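Local coordinates for enterobactin synthetase component F-related protein (Vibrio cholerae serotype O1, PDB 4OXI) that probably activates glycine with ATP to form the glycyl-adenylate found bound to it, within a lipopolysaccharide-modification pathway linked to antimicrobial peptide resistance, at residues Y124-A129 and D263-L268; A101-R106 and I148-Q153; Y216-Q221 and I232-S237. One frame throughout, in Å; residues are numbered along the deposited sequence.

Contact 1 of 3, residues Y124-A129 and D263-L268; sequences YIPLNA and DLTFDL. With GAP (glycyl-adenosine-5'-phosphate), chain B.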
loop_
_atom_site.group_PDB
_atom_site.type_symbol
_atom_site.label_atom_id
_atom_site.label_comp_id
_atom_site.label_asym_id
_atom_site.label_seq_id
_atom_site.Cartn_x
_atom_site.Cartn_y
_atom_site.Cartn_z
ATOM N N TYR A 124 1.126 -13.513 1.225
ATOM C CA TYR A 124 0.727 -12.898 2.480
ATOM C C TYR A 124 -0.435 -11.930 2.312
ATOM O O TYR A 124 -0.609 -11.317 1.258
ATOM C CB TYR A 124 1.912 -12.293 3.249
ATOM C CG TYR A 124 2.395 -10.924 2.804
ATOM C CD1 TYR A 124 1.852 -9.759 3.351
ATOM C CD2 TYR A 124 3.441 -10.796 1.885
ATOM C CE1 TYR A 124 2.309 -8.501 2.965
ATOM C CE2 TYR A 124 3.909 -9.536 1.488
ATOM C CZ TYR A 124 3.340 -8.405 2.039
ATOM O OH TYR A 124 3.805 -7.172 1.669
ATOM N N ILE A 125 -1.236 -11.825 3.365
ATOM C CA ILE A 125 -2.431 -10.998 3.362
ATOM C C ILE A 125 -2.429 -10.117 4.609
ATOM O O ILE A 125 -2.769 -10.566 5.702
ATOM C CB ILE A 125 -3.686 -11.882 3.371
ATOM C CG1 ILE A 125 -3.590 -12.935 2.257
ATOM C CG2 ILE A 125 -4.970 -11.034 3.209
ATOM C CD1 ILE A 125 -4.490 -14.109 2.463
ATOM N N PRO A 126 -2.022 -8.856 4.461
ATOM C CA PRO A 126 -1.968 -8.023 5.664
ATOM C C PRO A 126 -3.372 -7.623 6.103
ATOM O O PRO A 126 -4.196 -7.277 5.257
ATOM C CB PRO A 126 -1.178 -6.790 5.197
ATOM C CG PRO A 126 -1.397 -6.714 3.723
ATOM C CD PRO A 126 -1.545 -8.149 3.255
ATOM N N LEU A 127 -3.641 -7.663 7.402
ATOM C CA LEU A 127 -4.962 -7.307 7.916
ATOM C C LEU A 127 -4.907 -5.903 8.517
ATOM O O LEU A 127 -3.933 -5.549 9.187
ATOM C CB LEU A 127 -5.377 -8.313 8.996
ATOM C CG LEU A 127 -5.439 -9.775 8.572
ATOM C CD1 LEU A 127 -5.682 -10.714 9.759
ATOM C CD2 LEU A 127 -6.524 -9.966 7.512
ATOM N N ASN A 128 -5.937 -5.093 8.294
ATOM C CA ASN A 128 -5.910 -3.719 8.798
ATOM C C ASN A 128 -5.845 -3.683 10.321
ATOM O O ASN A 128 -6.527 -4.464 10.988
ATOM C CB ASN A 128 -7.129 -2.945 8.298
ATOM C CG ASN A 128 -6.960 -1.451 8.445
ATOM O OD1 ASN A 128 -6.935 -0.922 9.561
ATOM N ND2 ASN A 128 -6.833 -0.760 7.320
ATOM N N ALA A 129 -5.035 -2.779 10.872
ATOM C CA ALA A 129 -4.868 -2.678 12.331
ATOM C C ALA A 129 -6.179 -2.347 13.036
ATOM O O ALA A 129 -6.346 -2.629 14.223
ATOM C CB ALA A 129 -3.800 -1.627 12.695
ATOM N N ASP A 263 1.245 1.941 6.391
ATOM C CA ASP A 263 0.645 0.709 6.909
ATOM C C ASP A 263 0.918 -0.460 5.958
ATOM O O ASP A 263 1.036 -0.266 4.739
ATOM C CB ASP A 263 -0.875 0.888 7.087
ATOM C CG ASP A 263 -1.238 1.941 8.159
ATOM O OD1 ASP A 263 -0.463 2.134 9.134
ATOM O OD2 ASP A 263 -2.310 2.577 8.026
ATOM N N LEU A 264 1.030 -1.666 6.513
ATOM C CA LEU A 264 1.293 -2.878 5.728
ATOM C C LEU A 264 0.152 -3.220 4.764
ATOM O O LEU A 264 0.349 -3.962 3.809
ATOM C CB LEU A 264 1.578 -4.068 6.657
ATOM C CG LEU A 264 2.876 -3.921 7.472
ATOM C CD1 LEU A 264 3.017 -5.033 8.494
ATOM C CD2 LEU A 264 4.095 -3.904 6.567
ATOM N N THR A 265 -1.040 -2.688 5.018
ATOM C CA THR A 265 -2.171 -2.871 4.104
ATOM C C THR A 265 -2.090 -1.959 2.878
ATOM O O THR A 265 -2.913 -2.078 1.979
ATOM C CB THR A 265 -3.524 -2.560 4.800
ATOM O OG1 THR A 265 -3.418 -1.321 5.515
ATOM C CG2 THR A 265 -3.922 -3.684 5.768
ATOM N N PHE A 266 -1.137 -1.026 2.869
ATOM C CA PHE A 266 -0.964 -0.069 1.756
ATOM C C PHE A 266 0.279 -0.533 0.997
ATOM O O PHE A 266 1.308 -0.839 1.629
ATOM C CB PHE A 266 -0.729 1.342 2.327
ATOM C CG PHE A 266 -0.813 2.457 1.309
ATOM C CD1 PHE A 266 -1.361 2.248 0.043
ATOM C CD2 PHE A 266 -0.335 3.729 1.621
ATOM C CE1 PHE A 266 -1.434 3.285 -0.898
ATOM C CE2 PHE A 266 -0.405 4.777 0.688
ATOM C CZ PHE A 266 -0.957 4.551 -0.571
ATOM N N ASP A 267 0.207 -0.608 -0.334
ATOM C CA ASP A 267 1.322 -1.208 -1.068
ATOM C C ASP A 267 2.639 -0.410 -1.059
ATOM O O ASP A 267 3.678 -0.945 -1.435
ATOM C CB ASP A 267 0.927 -1.687 -2.478
ATOM C CG ASP A 267 0.644 -0.545 -3.445
ATOM O OD1 ASP A 267 0.785 0.644 -3.065
ATOM O OD2 ASP A 267 0.295 -0.849 -4.613
ATOM N N LEU A 268 2.608 0.842 -0.605
ATOM C CA LEU A 268 3.856 1.581 -0.372
ATOM C C LEU A 268 4.765 0.848 0.606
ATOM O O LEU A 268 5.992 0.978 0.530
ATOM C CB LEU A 268 3.589 2.990 0.149
ATOM C CG LEU A 268 2.825 3.946 -0.782
ATOM C CD1 LEU A 268 2.962 5.379 -0.279
ATOM C CD2 LEU A 268 3.322 3.841 -2.218
HETATM N N GAP B . 0.148 2.387 -5.072
HETATM C CA GAP B . 0.230 3.795 -4.582
HETATM C C GAP B . -1.187 4.254 -4.300
HETATM O O GAP B . -1.445 5.357 -3.854
HETATM P PA GAP B . -3.828 3.493 -4.350
HETATM O O1A GAP B . -4.433 2.374 -5.161
HETATM O O2A GAP B . -4.117 3.617 -2.863
HETATM O O3A GAP B . -2.255 3.317 -4.599
HETATM C "C5'" GAP B . -4.183 4.915 -6.524
HETATM O "O5'" GAP B . -4.232 4.859 -5.098
HETATM C "C4'" GAP B . -4.669 6.277 -6.976
HETATM O "O4'" GAP B . -3.968 7.294 -6.256
HETATM C "C3'" GAP B . -4.343 6.578 -8.422
HETATM O "O3'" GAP B . -5.321 6.020 -9.299
HETATM C "C2'" GAP B . -4.322 8.097 -8.432
HETATM O "O2'" GAP B . -5.646 8.608 -8.410
HETATM C "C1'" GAP B . -3.794 8.455 -7.067
HETATM N N9 GAP B . -2.347 8.751 -7.165
HETATM C C8 GAP B . -1.350 7.887 -6.899
HETATM N N7 GAP B . -0.138 8.473 -7.066
HETATM C C5 GAP B . -0.362 9.745 -7.463
HETATM C C6 GAP B . 0.481 10.902 -7.830
HETATM N N6 GAP B . 1.838 10.820 -7.778
HETATM N N1 GAP B . -0.153 12.042 -8.194
HETATM C C2 GAP B . -1.502 12.137 -8.235
HETATM N N3 GAP B . -2.323 11.118 -7.914
HETATM C C4 GAP B . -1.820 9.923 -7.524
HETATM O O HOH W 1 2.734 -4.994 3.039
#
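Pro126, the last residue of strand 123-126, and Asn128 in the loop after it pack against Leu264 and Thr265 in the loop ahead of helix 268-279, in a buried contact without a direct hydrogen bond. It illustrates how one water and a few well-placed carbons can join a strand end to a binding loop. The pyrrolidine ring of Pro126 lies against the peptide after Leu264, its CG 3.3 Å from Leu264 O. Thr265 supplies the other half of the fit. With its OG1 between the backbone N and the carbonyl carbon (chi1 47°), its CG2 methyl reaches the bend after the strand, 3.5 Å from Asn128 N and 3.6 Å from Pro126 O. The carboxamide of Asn128 crosses this threonine at about a right angle and spends its OD1 on Arg130 N. Water 1 spans the gap between Tyr124 and Leu264: it donates to Leu264 O over 2.7 Å and lies 2.8 Å from Tyr124 OH, in the plane of that ring at its edge. The loop itself is shaped by a type I beta turn, closed by Phe266 N donating to Asp263 O at 3.0 Å. Past the turn the chain reaches the ligand. Asp267 OD1 accepts a hydrogen bond of 2.7 Å from the amino N of glycyl-adenosine-5'-phosphate, and the Phe266 ring turns an edge to the ligand's O, 3.4 Å from Phe266 CZ. An aspartate gripping the amino group of the aminoacyl-adenylate is the hallmark of the amino acid pocket in adenylation domains of the nonribosomal peptide synthetase type.

Contact 2 of 3, residues A101-R106 and I148-Q153; sequences AILSVR and IMVDAQ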
loop_
_atom_site.group_PDB
_atom_site.type_symbol
_atom_site.label_atom_id
_atom_site.label_comp_id
_atom_site.label_asym_id
_atom_site.label_seq_id
_atom_site.Cartn_x
_atom_site.Cartn_y
_atom_site.Cartn_z
ATOM N N ALA A 101 -2.347 -14.849 6.608
ATOM C CA ALA A 101 -2.810 -13.513 6.955
ATOM C C ALA A 101 -1.961 -12.968 8.093
ATOM O O ALA A 101 -1.533 -13.708 8.977
ATOM C CB ALA A 101 -4.260 -13.530 7.338
ATOM N N ILE A 102 -1.697 -11.675 8.065
ATOM C CA ILE A 102 -0.801 -11.094 9.052
ATOM C C ILE A 102 -1.521 -10.061 9.901
ATOM O O ILE A 102 -1.873 -8.995 9.406
ATOM C CB ILE A 102 0.429 -10.462 8.377
ATOM C CG1 ILE A 102 1.125 -11.508 7.488
ATOM C CG2 ILE A 102 1.387 -9.908 9.433
ATOM C CD1 ILE A 102 2.483 -11.093 7.013
ATOM N N LEU A 103 -1.753 -10.399 11.168
ATOM C CA LEU A 103 -2.512 -9.550 12.088
ATOM C C LEU A 103 -1.557 -8.593 12.808
ATOM O O LEU A 103 -1.906 -7.460 13.157
ATOM C CB LEU A 103 -3.255 -10.423 13.116
ATOM C CG LEU A 103 -4.249 -9.757 14.081
ATOM C CD1 LEU A 103 -5.484 -9.263 13.341
ATOM C CD2 LEU A 103 -4.646 -10.732 15.192
ATOM N N SER A 104 -0.345 -9.071 13.036
ATOM C CA SER A 104 0.709 -8.263 13.630
ATOM C C SER A 104 0.952 -7.015 12.789
ATOM O O SER A 104 0.920 -7.085 11.553
ATOM C CB SER A 104 1.987 -9.095 13.695
ATOM O OG SER A 104 3.097 -8.258 13.964
ATOM N N VAL A 105 1.181 -5.878 13.445
ATOM C CA VAL A 105 1.521 -4.639 12.745
ATOM C C VAL A 105 2.673 -3.889 13.420
ATOM O O VAL A 105 2.781 -3.900 14.642
ATOM C CB VAL A 105 0.300 -3.689 12.624
ATOM C CG1 VAL A 105 -0.760 -4.306 11.722
ATOM C CG2 VAL A 105 -0.277 -3.366 14.004
ATOM N N ARG A 106 3.528 -3.253 12.609
ATOM C CA ARG A 106 4.654 -2.436 13.092
ATOM C C ARG A 106 5.445 -3.135 14.167
ATOM O O ARG A 106 5.829 -2.536 15.172
ATOM C CB ARG A 106 4.185 -1.056 13.575
ATOM C CG ARG A 106 3.703 -0.197 12.397
ATOM C CD ARG A 106 3.288 1.214 12.767
ATOM N NE ARG A 106 2.535 1.779 11.647
ATOM C CZ ARG A 106 3.085 2.272 10.538
ATOM N NH1 ARG A 106 4.412 2.308 10.397
ATOM N NH2 ARG A 106 2.301 2.738 9.572
ATOM N N ILE A 148 -2.871 -17.487 10.436
ATOM C CA ILE A 148 -2.687 -16.115 10.872
ATOM C C ILE A 148 -1.439 -15.950 11.724
ATOM O O ILE A 148 -1.258 -16.673 12.722
ATOM C CB ILE A 148 -3.886 -15.630 11.687
ATOM C CG1 ILE A 148 -5.192 -15.969 10.976
ATOM C CG2 ILE A 148 -3.815 -14.103 11.896
ATOM C CD1 ILE A 148 -6.435 -15.402 11.718
ATOM N N MET A 149 -0.586 -15.001 11.329
ATOM C CA MET A 149 0.578 -14.632 12.129
ATOM C C MET A 149 0.206 -13.532 13.105
ATOM O O MET A 149 -0.322 -12.483 12.704
ATOM C CB MET A 149 1.705 -14.106 11.241
ATOM C CG MET A 149 2.967 -13.800 12.017
ATOM S SD MET A 149 3.934 -15.296 12.225
ATOM C CE MET A 149 5.274 -14.669 13.238
ATOM N N VAL A 150 0.499 -13.753 14.380
ATOM C CA VAL A 150 0.121 -12.801 15.414
ATOM C C VAL A 150 1.348 -12.425 16.224
ATOM O O VAL A 150 2.448 -12.936 15.969
ATOM C CB VAL A 150 -0.985 -13.384 16.342
ATOM C CG1 VAL A 150 -2.151 -13.891 15.513
ATOM C CG2 VAL A 150 -0.436 -14.526 17.203
ATOM N N ASP A 151 1.160 -11.525 17.187
ATOM C CA ASP A 151 2.181 -11.205 18.193
ATOM C C ASP A 151 1.465 -10.831 19.483
ATOM O O ASP A 151 0.235 -10.776 19.501
ATOM C CB ASP A 151 3.070 -10.047 17.734
ATOM C CG ASP A 151 2.274 -8.764 17.453
ATOM O OD1 ASP A 151 1.239 -8.511 18.105
ATOM O OD2 ASP A 151 2.687 -7.985 16.568
ATOM N N ALA A 152 2.220 -10.531 20.535
ATOM C CA ALA A 152 1.636 -10.250 21.852
ATOM C C ALA A 152 0.634 -9.091 21.861
ATOM O O ALA A 152 -0.379 -9.147 22.558
ATOM C CB ALA A 152 2.739 -10.006 22.871
ATOM N N GLN A 153 0.898 -8.052 21.078
ATOM C CA GLN A 153 0.017 -6.890 21.048
ATOM C C GLN A 153 -1.371 -7.216 20.466
ATOM O O GLN A 153 -2.361 -6.542 20.773
ATOM C CB GLN A 153 0.702 -5.733 20.292
ATOM C CG GLN A 153 -0.232 -4.643 19.789
ATOM C CD GLN A 153 0.505 -3.494 19.087
ATOM O OE1 GLN A 153 1.726 -3.358 19.209
ATOM N NE2 GLN A 153 -0.242 -2.662 18.355
HETATM O O HOH W 2 1.333 -5.712 16.356
#
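Leu103 meets Ile148, Met149 and Val150 where two parallel neighbouring strands run out, and its side chain shows how two inner strands pass into loop at their C-terminal ends without losing contact. Its CB sits 3.6 Å from Met149 O and 3.9 Å from Ile148 CG2. CG meets nothing closely across the contact, but its position anti to the backbone N (chi1 -173°) sends CD2 toward Val150. At the tip CD2 touches Val150 CG1 at 4.0 Å, the two side chains crossing obliquely, while CD1 turns to Leu127. The backbones pair in parallel: Met149 N donates to Ala101 O, and Leu103 N answers to Met149 O at 3.0 Å, both donors lying nearly on the line of the C=O bond they meet. Met149 O also takes a weak second bond from Ser104 N, so one carbonyl gathers two successive amides as segment 101-106 bends away.

Beyond the strands a polar link takes over. Ser104 OG donates to Asp151 OD2 over 2.7 Å, approaching from above the carboxylate plane, 39° out of it. Water 2 gives the same oxygen a second bond of 2.7 Å and accepts one from Val105 N at 2.9 Å, tying the departing backbone to the aspartate. Asp107 brings a like charge close to this oxygen, which may raise the proton affinity of the pair, while the two donated bonds probably offset part of that repulsion. Helix 108-119 covers Ile102 and Ser104. Ala101, Leu103 and Ile148 lie against helix 133-142, and Leu103, Ile148 and Val150 against helix 155-164, so strands 99-102 and 147-149, inner members of a five-stranded parallel sheet, are packed between helices.

Contact 3 of 3, residues Y216-Q221 and I232-S237; sequences YAYIMQ and IAVSYS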
loop_
_atom_site.group_PDB
_atom_site.type_symbol
_atom_site.label_atom_id
_atom_site.label_comp_id
_atom_site.label_asym_id
_atom_site.label_seq_id
_atom_site.Cartn_x
_atom_site.Cartn_y
_atom_site.Cartn_z
ATOM N N TYR A 216 0.684 -15.771 -6.430
ATOM C CA TYR A 216 0.494 -14.482 -5.771
ATOM C C TYR A 216 1.504 -14.279 -4.640
ATOM O O TYR A 216 1.699 -15.171 -3.799
ATOM C CB TYR A 216 -0.911 -14.407 -5.197
ATOM C CG TYR A 216 -2.022 -14.533 -6.220
ATOM C CD1 TYR A 216 -1.913 -13.943 -7.477
ATOM C CD2 TYR A 216 -3.189 -15.228 -5.921
ATOM C CE1 TYR A 216 -2.944 -14.053 -8.422
ATOM C CE2 TYR A 216 -4.220 -15.344 -6.852
ATOM C CZ TYR A 216 -4.091 -14.748 -8.094
ATOM O OH TYR A 216 -5.114 -14.847 -9.001
ATOM N N ALA A 217 2.132 -13.101 -4.607
ATOM C CA ALA A 217 3.056 -12.751 -3.528
ATOM C C ALA A 217 2.307 -12.130 -2.345
ATOM O O ALA A 217 2.639 -12.389 -1.172
ATOM C CB ALA A 217 4.154 -11.804 -4.033
ATOM N N TYR A 218 1.305 -11.305 -2.646
ATOM C CA TYR A 218 0.475 -10.737 -1.584
ATOM C C TYR A 218 -0.895 -10.377 -2.110
ATOM O O TYR A 218 -1.072 -10.195 -3.312
ATOM C CB TYR A 218 1.132 -9.494 -0.952
ATOM C CG TYR A 218 1.408 -8.339 -1.907
ATOM C CD1 TYR A 218 0.466 -7.331 -2.111
ATOM C CD2 TYR A 218 2.611 -8.250 -2.588
ATOM C CE1 TYR A 218 0.725 -6.273 -2.973
ATOM C CE2 TYR A 218 2.880 -7.190 -3.459
ATOM C CZ TYR A 218 1.930 -6.215 -3.646
ATOM O OH TYR A 218 2.192 -5.170 -4.506
ATOM N N ILE A 219 -1.867 -10.272 -1.212
ATOM C CA ILE A 219 -3.198 -9.838 -1.620
ATOM C C ILE A 219 -3.635 -8.627 -0.812
ATOM O O ILE A 219 -3.700 -8.684 0.420
ATOM C CB ILE A 219 -4.236 -10.960 -1.416
ATOM C CG1 ILE A 219 -3.813 -12.221 -2.189
ATOM C CG2 ILE A 219 -5.621 -10.472 -1.810
ATOM C CD1 ILE A 219 -4.603 -13.475 -1.797
ATOM N N MET A 220 -3.952 -7.542 -1.507
ATOM C CA MET A 220 -4.395 -6.314 -0.865
ATOM C C MET A 220 -5.898 -6.223 -0.968
ATOM O O MET A 220 -6.530 -6.961 -1.729
ATOM C CB MET A 220 -3.791 -5.084 -1.552
ATOM C CG MET A 220 -2.294 -4.926 -1.347
ATOM S SD MET A 220 -1.761 -5.201 0.362
ATOM C CE MET A 220 -0.152 -4.392 0.279
ATOM N N GLN A 221 -6.479 -5.314 -0.197
ATOM C CA GLN A 221 -7.868 -4.980 -0.417
ATOM C C GLN A 221 -8.105 -3.481 -0.438
ATOM O O GLN A 221 -7.364 -2.694 0.151
ATOM C CB GLN A 221 -8.809 -5.697 0.554
ATOM C CG GLN A 221 -8.518 -5.530 2.013
ATOM C CD GLN A 221 -9.529 -6.285 2.888
ATOM O OE1 GLN A 221 -9.797 -7.497 2.698
ATOM N NE2 GLN A 221 -10.111 -5.563 3.840
ATOM N N ILE A 232 -7.085 -7.454 -4.560
ATOM C CA ILE A 232 -6.104 -7.338 -5.617
ATOM C C ILE A 232 -4.935 -8.240 -5.274
ATOM O O ILE A 232 -4.203 -7.991 -4.306
ATOM C CB ILE A 232 -5.625 -5.893 -5.711
ATOM C CG1 ILE A 232 -6.787 -4.987 -6.131
ATOM C CG2 ILE A 232 -4.472 -5.765 -6.678
ATOM C CD1 ILE A 232 -6.493 -3.514 -5.925
ATOM N N ALA A 233 -4.779 -9.303 -6.055
ATOM C CA ALA A 233 -3.713 -10.254 -5.839
ATOM C C ALA A 233 -2.560 -9.923 -6.788
ATOM O O ALA A 233 -2.735 -9.929 -8.002
ATOM C CB ALA A 233 -4.218 -11.669 -6.069
ATOM N N VAL A 234 -1.391 -9.636 -6.219
ATOM C CA VAL A 234 -0.221 -9.215 -6.965
ATOM C C VAL A 234 0.756 -10.392 -7.063
ATOM O O VAL A 234 1.115 -11.000 -6.051
ATOM C CB VAL A 234 0.459 -8.022 -6.259
ATOM C CG1 VAL A 234 1.792 -7.672 -6.923
ATOM C CG2 VAL A 234 -0.470 -6.815 -6.248
ATOM N N SER A 235 1.175 -10.727 -8.278
ATOM C CA SER A 235 1.996 -11.929 -8.489
ATOM C C SER A 235 3.454 -11.655 -8.195
ATOM O O SER A 235 3.861 -10.503 -8.069
ATOM C CB SER A 235 1.900 -12.383 -9.939
ATOM O OG SER A 235 2.558 -11.434 -10.750
ATOM N N TYR A 236 4.255 -12.712 -8.096
ATOM C CA TYR A 236 5.698 -12.522 -7.975
ATOM C C TYR A 236 6.276 -11.773 -9.167
ATOM O O TYR A 236 7.122 -10.896 -8.983
ATOM C CB TYR A 236 6.431 -13.848 -7.716
ATOM C CG TYR A 236 6.325 -14.265 -6.267
ATOM C CD1 TYR A 236 7.241 -13.805 -5.327
ATOM C CD2 TYR A 236 5.286 -15.079 -5.830
ATOM C CE1 TYR A 236 7.150 -14.164 -3.995
ATOM C CE2 TYR A 236 5.180 -15.447 -4.501
ATOM C CZ TYR A 236 6.123 -14.981 -3.587
ATOM O OH TYR A 236 6.030 -15.333 -2.257
ATOM N N SER A 237 5.823 -12.079 -10.382
ATOM C CA SER A 237 6.386 -11.359 -11.535
ATOM C C SER A 237 5.956 -9.887 -11.550
ATOM O O SER A 237 6.751 -9.033 -11.921
ATOM C CB SER A 237 6.084 -12.042 -12.875
ATOM O OG SER A 237 4.695 -12.085 -13.121
#
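Tyr216-Gln221 and Ile232-Ser237 hold the two strands of a beta hairpin, the second running on into the first turn of helix 236-249; the connecting turn, rich in serine, threonine and glycine, corresponds in adenylating enzymes to the phosphate-binding loop. The antiparallel pairing is regular at Met220 and Ile232, which exchange hydrogen bonds in both directions, and Val234 N donates almost straight to Tyr218 O at 3.0 Å. Then a classic beta bulge intervenes: Ala217 N reaches Val234 O at 2.7 Å in the carbonyl plane, and Tyr218 N adds a weak bond to the same oxygen.

Three tyrosines each take an aliphatic group over one ring face in a CH-pi contact. Ala233 CB stands 3.4 Å above the Tyr216 ring centroid, only 5° off the normal. In the reverse sense, with the methyl on segment 216-221 and the ring on 232-237, Ala217 CB lies 3.6 Å from the Tyr236 centroid, equally well centred. Val234 CB meets the Tyr218 ring nearer its rim, 3.5 Å from CZ, with both methyls spread toward the hydroxyl end; a chi1 of 60° folds that ring across the strand to its partner. Ser235 is the N-cap of helix 236-249, and Tyr236 OH is bonded to Met122 O. Tyr216 and Ile219 touch Arg99 of strand 99-102, Ile219 and Met220 reach strand 123-126, and Tyr218 and Met220 rest on Val270 of helix 268-279.

In the fold
Contact 1 lies between the other two, its centre about 11 Å from each of theirs; the centres of contacts 2 and 3 are about 19 Å apart and the two do not touch. Strand 123-126 makes most of both junctions: it pairs with strand 99-102 of contact 2, and Tyr124 bonds to the backbone of Ala217 and Ile219 in contact 3. The Arg106-Asp263 salt bridge and packing of Leu127 on Leu103 further tie contacts 1 and 2. Along the sequence contacts 1 and 2 interleave, contact 2 closes before contact 3 opens, and contact 3 nests within contact 1. The hairpin is thus bonded to the outermost strand of the parallel sheet, beside the loop 263-268 that carries residues at the adenylate.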